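Local coordinates for HdaB,HdaA (Adhesin), HUS-associated diffuse adherence (Escherichia coli, PDB 5D55), which forms the minor subunit at the tip of the Hda (AAF/IV) pilus of enteroaggregative E. coli, assembled by the chaperone-usher route, and probably contributes to adhesion and biofilm formation, at residues 46-55 and 75-83. Residues are numbered along the deposited sequence; the frame is centred on the assembly and turned at random.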
loop_
_atom_site.group_PDB
_atom_site.type_symbol
_atom_site.label_atom_id
_atom_site.label_comp_id
_atom_site.label_asym_id
_atom_site.label_seq_id
_atom_site.Cartn_x
_atom_site.Cartn_y
_atom_site.Cartn_z
ATOM N N PHE B 46 -8.325 9.593 -0.579
ATOM C CA PHE B 46 -7.926 8.993 -1.845
ATOM C C PHE B 46 -6.893 9.885 -2.512
ATOM O O PHE B 46 -6.867 11.098 -2.267
ATOM C CB PHE B 46 -9.128 8.862 -2.793
ATOM C CG PHE B 46 -10.226 7.932 -2.305
ATOM C CD1 PHE B 46 -10.278 6.614 -2.733
ATOM C CD2 PHE B 46 -11.222 8.388 -1.444
ATOM C CE1 PHE B 46 -11.315 5.754 -2.315
ATOM C CE2 PHE B 46 -12.251 7.542 -1.017
ATOM C CZ PHE B 46 -12.295 6.220 -1.449
ATOM N N ARG B 47 -6.067 9.269 -3.358
ATOM C CA ARG B 47 -5.113 9.954 -4.216
ATOM C C ARG B 47 -5.215 9.374 -5.633
ATOM O O ARG B 47 -5.192 8.151 -5.808
ATOM C CB ARG B 47 -3.704 9.732 -3.667
ATOM C CG ARG B 47 -2.611 10.539 -4.331
ATOM C CD ARG B 47 -1.257 10.159 -3.747
ATOM N NE ARG B 47 -0.165 10.930 -4.334
ATOM C CZ ARG B 47 1.102 10.873 -3.925
ATOM N NH1 ARG B 47 1.450 10.076 -2.921
ATOM N NH2 ARG B 47 2.025 11.619 -4.520
ATOM N N VAL B 48 -5.336 10.246 -6.635
ATOM C CA VAL B 48 -5.455 9.832 -8.046
ATOM C C VAL B 48 -4.502 10.688 -8.886
ATOM O O VAL B 48 -4.271 11.855 -8.562
ATOM C CB VAL B 48 -6.909 10.026 -8.558
ATOM C CG1 VAL B 48 -7.019 9.776 -10.054
ATOM C CG2 VAL B 48 -7.869 9.101 -7.808
ATOM N N TRP B 49 -3.951 10.110 -9.953
ATOM C CA TRP B 49 -3.092 10.854 -10.870
ATOM C C TRP B 49 -3.182 10.339 -12.300
ATOM O O TRP B 49 -3.540 9.186 -12.533
ATOM C CB TRP B 49 -1.626 10.847 -10.411
ATOM C CG TRP B 49 -1.013 9.473 -10.285
ATOM C CD1 TRP B 49 -0.261 8.816 -11.228
ATOM C CD2 TRP B 49 -1.085 8.595 -9.145
ATOM N NE1 TRP B 49 0.130 7.590 -10.749
ATOM C CE2 TRP B 49 -0.357 7.426 -9.474
ATOM C CE3 TRP B 49 -1.694 8.686 -7.883
ATOM C CZ2 TRP B 49 -0.217 6.352 -8.588
ATOM C CZ3 TRP B 49 -1.565 7.620 -6.999
ATOM C CH2 TRP B 49 -0.830 6.463 -7.357
ATOM N N ILE B 50 -2.848 11.215 -13.238
ATOM C CA ILE B 50 -2.765 10.873 -14.656
ATOM C C ILE B 50 -1.374 10.342 -15.006
ATOM O O ILE B 50 -0.356 10.917 -14.605
ATOM C CB ILE B 50 -3.081 12.100 -15.538
ATOM C CG1 ILE B 50 -4.487 12.626 -15.233
ATOM C CG2 ILE B 50 -2.911 11.742 -17.039
ATOM C CD1 ILE B 50 -4.810 14.029 -15.826
ATOM N N ASN B 51 -1.334 9.233 -15.744
ATOM C CA ASN B 51 -0.082 8.724 -16.268
ATOM C C ASN B 51 0.167 9.305 -17.649
ATOM O O ASN B 51 -0.249 8.739 -18.664
ATOM C CB ASN B 51 -0.090 7.196 -16.321
ATOM C CG ASN B 51 -0.450 6.566 -14.986
ATOM O OD1 ASN B 51 -1.461 5.872 -14.874
ATOM N ND2 ASN B 51 0.367 6.816 -13.964
ATOM N N ALA B 52 0.837 10.451 -17.673
ATOM C CA ALA B 52 1.150 11.152 -18.913
ATOM C C ALA B 52 2.341 12.053 -18.672
ATOM O O ALA B 52 2.651 12.384 -17.529
ATOM C CB ALA B 52 -0.036 11.969 -19.393
ATOM N N ARG B 53 3.010 12.440 -19.752
ATOM C CA ARG B 53 4.107 13.391 -19.673
ATOM C C ARG B 53 3.535 14.744 -19.277
ATOM O O ARG B 53 2.381 15.046 -19.577
ATOM C CB ARG B 53 4.825 13.485 -21.023
ATOM N N GLN B 54 4.330 15.540 -18.577
ATOM C CA GLN B 54 3.927 16.892 -18.213
ATOM C C GLN B 54 4.692 17.844 -19.122
ATOM O O GLN B 54 5.831 17.572 -19.501
ATOM C CB GLN B 54 4.115 17.134 -16.722
ATOM C CG GLN B 54 3.102 16.404 -15.864
ATOM C CD GLN B 54 3.545 16.249 -14.427
ATOM O OE1 GLN B 54 4.552 15.604 -14.142
ATOM N NE2 GLN B 54 2.784 16.829 -13.509
ATOM N N GLU B 55 4.062 18.961 -19.475
ATOM C CA GLU B 55 4.691 19.948 -20.347
ATOM C C GLU B 55 6.006 20.400 -19.719
ATOM O O GLU B 55 6.293 20.085 -18.565
ATOM C CB GLU B 55 3.760 21.147 -20.543
ATOM C CG GLU B 55 2.692 20.936 -21.604
ATOM C CD GLU B 55 1.729 22.102 -21.700
ATOM O OE1 GLU B 55 1.936 23.107 -20.988
ATOM O OE2 GLU B 55 0.764 22.015 -22.488
ATOM N N ARG B 75 -4.403 18.872 -23.524
ATOM C CA ARG B 75 -3.960 19.091 -22.151
ATOM C C ARG B 75 -5.112 18.756 -21.213
ATOM O O ARG B 75 -6.218 19.292 -21.368
ATOM C CB ARG B 75 -3.496 20.543 -21.929
ATOM C CG ARG B 75 -2.078 20.881 -22.413
ATOM C CD ARG B 75 -2.032 21.171 -23.927
ATOM N NE ARG B 75 -0.696 21.567 -24.391
ATOM C CZ ARG B 75 -0.343 21.693 -25.674
ATOM N NH1 ARG B 75 -1.216 21.454 -26.649
ATOM N NH2 ARG B 75 0.894 22.055 -25.987
ATOM N N ILE B 76 -4.853 17.858 -20.262
ATOM C CA ILE B 76 -5.895 17.391 -19.337
ATOM C C ILE B 76 -5.487 17.504 -17.883
ATOM O O ILE B 76 -4.305 17.588 -17.587
ATOM C CB ILE B 76 -6.309 15.930 -19.619
ATOM C CG1 ILE B 76 -5.088 14.999 -19.619
ATOM C CG2 ILE B 76 -7.122 15.866 -20.897
ATOM C CD1 ILE B 76 -5.423 13.521 -19.564
ATOM N N ARG B 77 -6.478 17.524 -16.990
ATOM C CA ARG B 77 -6.248 17.499 -15.537
ATOM C C ARG B 77 -7.319 16.614 -14.899
ATOM O O ARG B 77 -8.337 16.341 -15.531
ATOM C CB ARG B 77 -6.336 18.915 -14.941
ATOM C CG ARG B 77 -7.712 19.576 -15.061
ATOM C CD ARG B 77 -7.839 20.748 -14.094
ATOM N NE ARG B 77 -9.160 21.378 -14.135
ATOM C CZ ARG B 77 -9.463 22.445 -14.875
ATOM N NH1 ARG B 77 -8.545 23.015 -15.646
ATOM N NH2 ARG B 77 -10.685 22.943 -14.846
ATOM N N ILE B 78 -7.093 16.175 -13.661
ATOM C CA ILE B 78 -8.172 15.549 -12.872
ATOM C C ILE B 78 -9.073 16.654 -12.332
ATOM O O ILE B 78 -8.575 17.686 -11.854
ATOM C CB ILE B 78 -7.617 14.730 -11.677
ATOM C CG1 ILE B 78 -6.622 13.670 -12.161
ATOM C CG2 ILE B 78 -8.763 14.076 -10.853
ATOM C CD1 ILE B 78 -7.292 12.524 -12.930
ATOM N N GLY B 79 -10.390 16.453 -12.425
ATOM C CA GLY B 79 -11.354 17.372 -11.832
ATOM C C GLY B 79 -12.321 16.686 -10.881
ATOM O O GLY B 79 -12.274 15.458 -10.682
ATOM N N GLY B 80 -13.202 17.490 -10.300
ATOM C CA GLY B 80 -14.277 16.992 -9.459
ATOM C C GLY B 80 -14.268 17.679 -8.116
ATOM O O GLY B 80 -13.204 18.053 -7.604
ATOM N N ASN B 81 -15.463 17.869 -7.563
ATOM C CA ASN B 81 -15.639 18.355 -6.191
ATOM C C ASN B 81 -14.822 17.556 -5.193
ATOM O O ASN B 81 -14.721 16.333 -5.311
ATOM C CB ASN B 81 -17.122 18.273 -5.800
ATOM N N GLY B 82 -14.252 18.243 -4.240
ATOM C CA GLY B 82 -13.505 17.606 -3.192
ATOM C C GLY B 82 -12.042 17.325 -3.444
ATOM O O GLY B 82 -11.336 17.005 -2.536
ATOM N N TRP B 83 -11.606 17.444 -4.679
ATOM C CA TRP B 83 -10.247 17.118 -5.020
ATOM C C TRP B 83 -9.326 18.337 -4.975
ATOM O O TRP B 83 -9.662 19.368 -5.461
ATOM C CB TRP B 83 -10.155 16.410 -6.376
ATOM C CG TRP B 83 -10.842 15.081 -6.468
ATOM C CD1 TRP B 83 -12.070 14.841 -6.948
ATOM C CD2 TRP B 83 -10.318 13.828 -6.090
ATOM N NE1 TRP B 83 -12.360 13.538 -6.889
ATOM C CE2 TRP B 83 -11.297 12.876 -6.361
ATOM C CE3 TRP B 83 -9.123 13.408 -5.515
ATOM C CZ2 TRP B 83 -11.117 11.531 -6.083
ATOM C CZ3 TRP B 83 -8.952 12.069 -5.264
ATOM C CH2 TRP B 83 -9.939 11.152 -5.555
#
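Ile-50 and Ile-78 both swing CG1 anti to their own carbonyl carbon (chi1 -59° and -56°), and this sends the two branches past each other in opposite directions, CG1 of Ile-50 lying 3.6 Å from CD1 of Ile-78. The CD1 methyl of Ile-50 then settles over the backbone of Arg-77, 3.7 Å from its carbonyl carbon, and meets CD1 of Ile-76 at 3.8 Å. Beta-branched residues suit strands, and their separate methyls let Ile-50, Ile-78 and Val-48 each meet more than one neighbour. Val-48 splits its contacts between its two methyls: CG1 turns to CD1 of Ile-78 at 4.0 Å, while CG2 reaches CH2 of Trp-83 at 3.7 Å. That indole is long enough to come from the type II turn Gly-80 to Trp-83 and bring CH2, at the far end of its six-membered ring, up to CB of Phe-46, and its NE1 is satisfied by the carbonyl O of Ile-104. At the other end, on the partly exposed rim, Arg-75 and Glu-55 are modelled as a salt bridge, although the poorly ordered glutamate and very short separation make its detail doubtful. The axes of strands 46-50 and 75-79 approach to 7.2 Å, antiparallel at 171°; the strands belong to different sheets and meet through side chains, without mutual backbone hydrogen bonds. Within the HdaB part of this engineered fusion, their packed apolar side chains are characteristic of the hydrophobic core of an immunoglobulin-like beta sandwich, as in other chaperone-usher pilus subunits.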